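Local coordinates for arginyl-trna synthetase (Thermus thermophilus, PDB 1IQ0), which probably joins L-arginine to tRNA(Arg) at the expense of ATP, releasing AMP and diphosphate, as a class I aminoacyl-tRNA synthetase, at residues 133-138 against 518-523; 449-454 against 524-529. All coordinates share one frame; numbering follows the deposited sequence.

The two contacts are neighbours, with centres about 13 Å apart. Each joins a part of the catalytic region to a part of the anticodon-binding region. Segment 518-523 runs directly into 524-529, so one bent piece of chain serves both. A probable hydrogen bond spans the bend. Ile135 of contact 1 also reaches across to contact 2, its CD1 lying 3.9 Å from CA of Pro525. The predicted 'HIGH' region, residues 112-122, overlaps the start of helix 120-138, and contact 1 uses the other end of that helix.

Contact 1: residues 133-138 against 518-523; sequences ARILAY and EAAEER
Glu522 N bonds to Glu518 O at 2.8 Å, closing the helical turn that carries Ala519 and Ala520 against Ile135 and Leu136. Leu136 CD2 lies 3.5 Å from Ala520 O, in van der Waals packing. Arg523 N makes a weak hydrogen bond to Ala520 O at 3.4 Å. Arg523 has positive phi (59°), and with the probable bond between Thr524 N and Ala519 O the end of helix 512-522 is consistent with a Schellman motif.

The side-chain contacts are methyl against methyl, and Ile135 CG2 also lies by Ala520 N. Ala520 CB points at the other helix and meets two residues. One is Ile135, whose CG2 is 3.8 Å from Ala520 CB. The other is Leu136, whose CD2 is 3.9 Å from the same methyl. Ala519 CB is a looser partner, 4.2 Å from Ile135 CG2. The branches of Ile135 divide the work. Its chi1 of -69° puts CG1 beside the backbone N and leaves CG2 anti to it, facing the two alanines. CG1 turns off to another side and carries CD1 to Leu528 of helix 525-544. Leu136 is shared too: its side chain also touches Arg141 and Val143 of strand 141-149.

With alanine at the crossing, CA of Leu136 comes within 5.2 Å of CA of Ala520. The axes of the two short helical segments approach to 8.8 Å and cross at -111°. All four touching residues are buried. Helix 120-138 is the crossover between parallel strands 104-108 and 141-149 of the nucleotide-binding fold, and helix 512-522 belongs to the anticodon-binding region. Across these two segments the regions are therefore joined by shape and apolar packing, without a polar bond or charge pair.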
# COMPACT_ATOMS: atom_id res chain seq x y z
N ALA A 133 1.83 3.68 0.60
CA ALA A 133 2.42 4.94 1.05
C ALA A 133 3.80 5.12 0.41
O ALA A 133 4.13 6.20 -0.07
CB ALA A 133 2.56 4.96 2.59
N ARG A 134 4.60 4.05 0.43
CA ARG A 134 5.95 4.08 -0.15
C ARG A 134 5.89 4.30 -1.66
O ARG A 134 6.64 5.10 -2.22
CB ARG A 134 6.67 2.75 0.12
CG ARG A 134 7.05 2.50 1.57
CD ARG A 134 7.61 1.10 1.72
NE ARG A 134 8.04 0.81 3.08
CZ ARG A 134 9.23 1.14 3.59
NH1 ARG A 134 10.12 1.77 2.84
NH2 ARG A 134 9.53 0.82 4.84
N ILE A 135 5.00 3.58 -2.33
CA ILE A 135 4.83 3.68 -3.77
C ILE A 135 4.43 5.09 -4.19
O ILE A 135 5.01 5.65 -5.12
CB ILE A 135 3.78 2.64 -4.25
CG1 ILE A 135 4.37 1.23 -4.10
CG2 ILE A 135 3.36 2.94 -5.69
CD1 ILE A 135 3.38 0.10 -4.40
N LEU A 136 3.45 5.68 -3.49
CA LEU A 136 3.01 7.04 -3.81
C LEU A 136 4.13 8.07 -3.66
O LEU A 136 4.26 8.96 -4.48
CB LEU A 136 1.84 7.44 -2.92
CG LEU A 136 0.51 6.82 -3.34
CD1 LEU A 136 -0.49 6.90 -2.19
CD2 LEU A 136 -0.02 7.54 -4.59
N ALA A 137 4.92 7.94 -2.59
CA ALA A 137 6.03 8.85 -2.35
C ALA A 137 7.03 8.75 -3.50
O ALA A 137 7.48 9.77 -4.02
CB ALA A 137 6.72 8.49 -1.01
N TYR A 138 7.37 7.52 -3.89
CA TYR A 138 8.31 7.29 -4.98
C TYR A 138 7.77 7.90 -6.27
O TYR A 138 8.53 8.47 -7.06
CB TYR A 138 8.50 5.78 -5.19
CG TYR A 138 9.56 5.42 -6.22
CD1 TYR A 138 10.90 5.30 -5.85
CD2 TYR A 138 9.22 5.21 -7.55
CE1 TYR A 138 11.87 4.98 -6.79
CE2 TYR A 138 10.18 4.89 -8.50
CZ TYR A 138 11.51 4.78 -8.12
OH TYR A 138 12.46 4.44 -9.05
N GLU A 518 1.19 2.94 -12.23
CA GLU A 518 -0.16 2.40 -12.26
C GLU A 518 -0.56 2.03 -10.84
O GLU A 518 -1.68 2.31 -10.42
CB GLU A 518 -0.26 1.16 -13.16
CG GLU A 518 -1.59 0.43 -13.00
CD GLU A 518 -1.75 -0.75 -13.93
OE1 GLU A 518 -2.60 -1.61 -13.63
OE2 GLU A 518 -1.05 -0.80 -14.96
N ALA A 519 0.35 1.40 -10.12
CA ALA A 519 0.08 0.99 -8.74
C ALA A 519 -0.24 2.21 -7.89
O ALA A 519 -1.13 2.17 -7.04
CB ALA A 519 1.28 0.26 -8.17
N ALA A 520 0.49 3.30 -8.12
CA ALA A 520 0.27 4.53 -7.38
C ALA A 520 -1.07 5.18 -7.74
O ALA A 520 -1.85 5.55 -6.85
CB ALA A 520 1.42 5.51 -7.65
N GLU A 521 -1.34 5.31 -9.04
CA GLU A 521 -2.57 5.93 -9.52
C GLU A 521 -3.83 5.13 -9.19
O GLU A 521 -4.87 5.71 -8.91
CB GLU A 521 -2.49 6.14 -11.04
CG GLU A 521 -1.29 6.96 -11.50
CD GLU A 521 -1.09 6.96 -13.01
OE1 GLU A 521 -1.54 6.01 -13.69
OE2 GLU A 521 -0.47 7.91 -13.53
N GLU A 522 -3.72 3.81 -9.24
CA GLU A 522 -4.87 2.94 -8.95
C GLU A 522 -4.90 2.47 -7.50
O GLU A 522 -5.85 1.83 -7.07
CB GLU A 522 -4.85 1.73 -9.88
CG GLU A 522 -4.80 2.09 -11.35
CD GLU A 522 -5.96 2.97 -11.76
OE1 GLU A 522 -5.80 3.77 -12.71
OE2 GLU A 522 -7.03 2.87 -11.13
N ARG A 523 -3.84 2.78 -6.75
CA ARG A 523 -3.75 2.38 -5.36
C ARG A 523 -3.83 0.87 -5.27
O ARG A 523 -4.61 0.30 -4.49
CB ARG A 523 -4.86 3.06 -4.55
CG ARG A 523 -4.60 4.56 -4.32
CD ARG A 523 -5.74 5.29 -3.63
NE ARG A 523 -6.80 5.63 -4.57
CZ ARG A 523 -7.84 4.85 -4.83
NH1 ARG A 523 -7.97 3.69 -4.19
NH2 ARG A 523 -8.73 5.21 -5.74

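Contact 2: residues 449-454 against 524-529; sequences TEPKKQ and TPHVLA
His526 meets Glu450 and Pro451 with its imidazole ring. Glu450 CG lies over one face, 4.0 Å from the ring centroid and 14° off the ring normal, in a CH-pi contact displaced toward the rim. The nearest ring atom to Glu450 CG is His526 NE2, at 3.9 Å. From CG the Glu450 chain runs on extended, taking the carboxylate past the ring. Its plane is turned 29° from the imidazole, and the two groups do not bond.

Pro451 CD approaches obliquely, 3.8 Å from His526 ND1. The His526 CG sits between its own backbone N and carbonyl carbon, chi1 72°, which lays the ring against the backbone of Glu450. His526 CB lies 4.2 Å from Thr449 C. With an alanine here the ring would be gone, and Glu450 CG and Pro451 CD would probably be left facing a gap.

A type I turn from Glu450 to Lys453 shapes the loop, closed by Lys453 N to Glu450 O at 2.9 Å. Lys452 NZ makes a salt bridge to Glu450 OE2, 3.3 Å, with a weak hydrogen bond, though that lysine is poorly ordered.

The loop joins helix 430-448 to edge strand 455-457. The order strand 380-390, helices 405-423 and 430-448, strand 455-457 and helix 459-463 matches the stem-contact fold of class I synthetases, here packed against a helix of the anticodon-binding region.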
# COMPACT_ATOMS: atom_id res chain seq x y z
N THR A 449 -1.59 -10.31 -3.70
CA THR A 449 -2.97 -10.65 -4.07
C THR A 449 -3.91 -9.45 -4.00
O THR A 449 -3.94 -8.73 -3.01
CB THR A 449 -3.50 -11.75 -3.12
OG1 THR A 449 -2.67 -12.91 -3.22
CG2 THR A 449 -4.94 -12.11 -3.47
N GLU A 450 -4.69 -9.26 -5.06
CA GLU A 450 -5.66 -8.16 -5.13
C GLU A 450 -6.39 -8.10 -3.80
O GLU A 450 -6.83 -9.12 -3.28
CB GLU A 450 -6.69 -8.41 -6.23
CG GLU A 450 -6.12 -8.75 -7.58
CD GLU A 450 -7.20 -9.01 -8.61
OE1 GLU A 450 -6.87 -9.52 -9.70
OE2 GLU A 450 -8.38 -8.70 -8.32
N PRO A 451 -6.55 -6.89 -3.24
CA PRO A 451 -7.23 -6.64 -1.95
C PRO A 451 -8.61 -7.29 -1.83
O PRO A 451 -8.99 -7.76 -0.76
CB PRO A 451 -7.30 -5.11 -1.89
CG PRO A 451 -6.13 -4.68 -2.72
CD PRO A 451 -6.20 -5.61 -3.89
N LYS A 452 -9.36 -7.30 -2.92
CA LYS A 452 -10.70 -7.88 -2.94
C LYS A 452 -10.70 -9.40 -2.78
O LYS A 452 -11.73 -10.01 -2.48
CB LYS A 452 -11.40 -7.50 -4.25
CG LYS A 452 -11.65 -6.00 -4.39
CD LYS A 452 -11.22 -5.45 -5.75
CE LYS A 452 -9.70 -5.32 -5.87
NZ LYS A 452 -9.00 -6.62 -5.84
N LYS A 453 -9.54 -10.02 -3.00
CA LYS A 453 -9.42 -11.46 -2.87
C LYS A 453 -8.87 -11.85 -1.51
O LYS A 453 -8.05 -11.14 -0.93
CB LYS A 453 -8.51 -12.03 -3.97
CG LYS A 453 -9.17 -12.12 -5.34
CD LYS A 453 -8.18 -12.63 -6.39
CE LYS A 453 -8.88 -13.19 -7.62
NZ LYS A 453 -9.80 -12.21 -8.27
N GLN A 454 -9.34 -12.99 -1.01
CA GLN A 454 -8.93 -13.52 0.28
C GLN A 454 -7.53 -14.14 0.17
O GLN A 454 -7.15 -14.65 -0.89
CB GLN A 454 -9.94 -14.59 0.70
CG GLN A 454 -10.07 -14.84 2.18
CD GLN A 454 -11.22 -15.78 2.50
OE1 GLN A 454 -11.20 -16.96 2.15
NE2 GLN A 454 -12.25 -15.25 3.16
N THR A 524 -3.01 0.21 -6.08
CA THR A 524 -2.97 -1.24 -6.13
C THR A 524 -1.54 -1.76 -6.12
O THR A 524 -0.93 -1.97 -7.18
CB THR A 524 -3.68 -1.78 -7.38
OG1 THR A 524 -3.17 -1.12 -8.55
CG2 THR A 524 -5.20 -1.55 -7.29
N PRO A 525 -0.96 -1.94 -4.93
CA PRO A 525 0.41 -2.44 -4.82
C PRO A 525 0.63 -3.78 -5.49
O PRO A 525 1.74 -4.08 -5.94
CB PRO A 525 0.62 -2.51 -3.31
CG PRO A 525 -0.19 -1.33 -2.82
CD PRO A 525 -1.47 -1.49 -3.62
N HIS A 526 -0.42 -4.60 -5.57
CA HIS A 526 -0.28 -5.92 -6.18
C HIS A 526 0.23 -5.85 -7.63
O HIS A 526 0.81 -6.81 -8.13
CB HIS A 526 -1.59 -6.71 -6.13
CG HIS A 526 -2.65 -6.21 -7.07
ND1 HIS A 526 -3.61 -5.30 -6.69
CD2 HIS A 526 -2.89 -6.50 -8.37
CE1 HIS A 526 -4.40 -5.04 -7.72
NE2 HIS A 526 -3.98 -5.76 -8.75
N VAL A 527 0.02 -4.71 -8.29
CA VAL A 527 0.48 -4.56 -9.66
C VAL A 527 2.01 -4.49 -9.67
O VAL A 527 2.66 -5.01 -10.57
CB VAL A 527 -0.11 -3.29 -10.33
CG1 VAL A 527 0.56 -3.03 -11.67
CG2 VAL A 527 -1.62 -3.47 -10.53
N LEU A 528 2.59 -3.87 -8.64
CA LEU A 528 4.04 -3.77 -8.56
C LEU A 528 4.58 -5.14 -8.16
O LEU A 528 5.58 -5.61 -8.70
CB LEU A 528 4.46 -2.75 -7.50
CG LEU A 528 5.83 -2.07 -7.65
CD1 LEU A 528 6.41 -1.86 -6.26
CD2 LEU A 528 6.78 -2.88 -8.50
N ALA A 529 3.90 -5.78 -7.21
CA ALA A 529 4.29 -7.09 -6.74
C ALA A 529 4.34 -8.06 -7.90
O ALA A 529 5.31 -8.79 -8.06
CB ALA A 529 3.31 -7.58 -5.68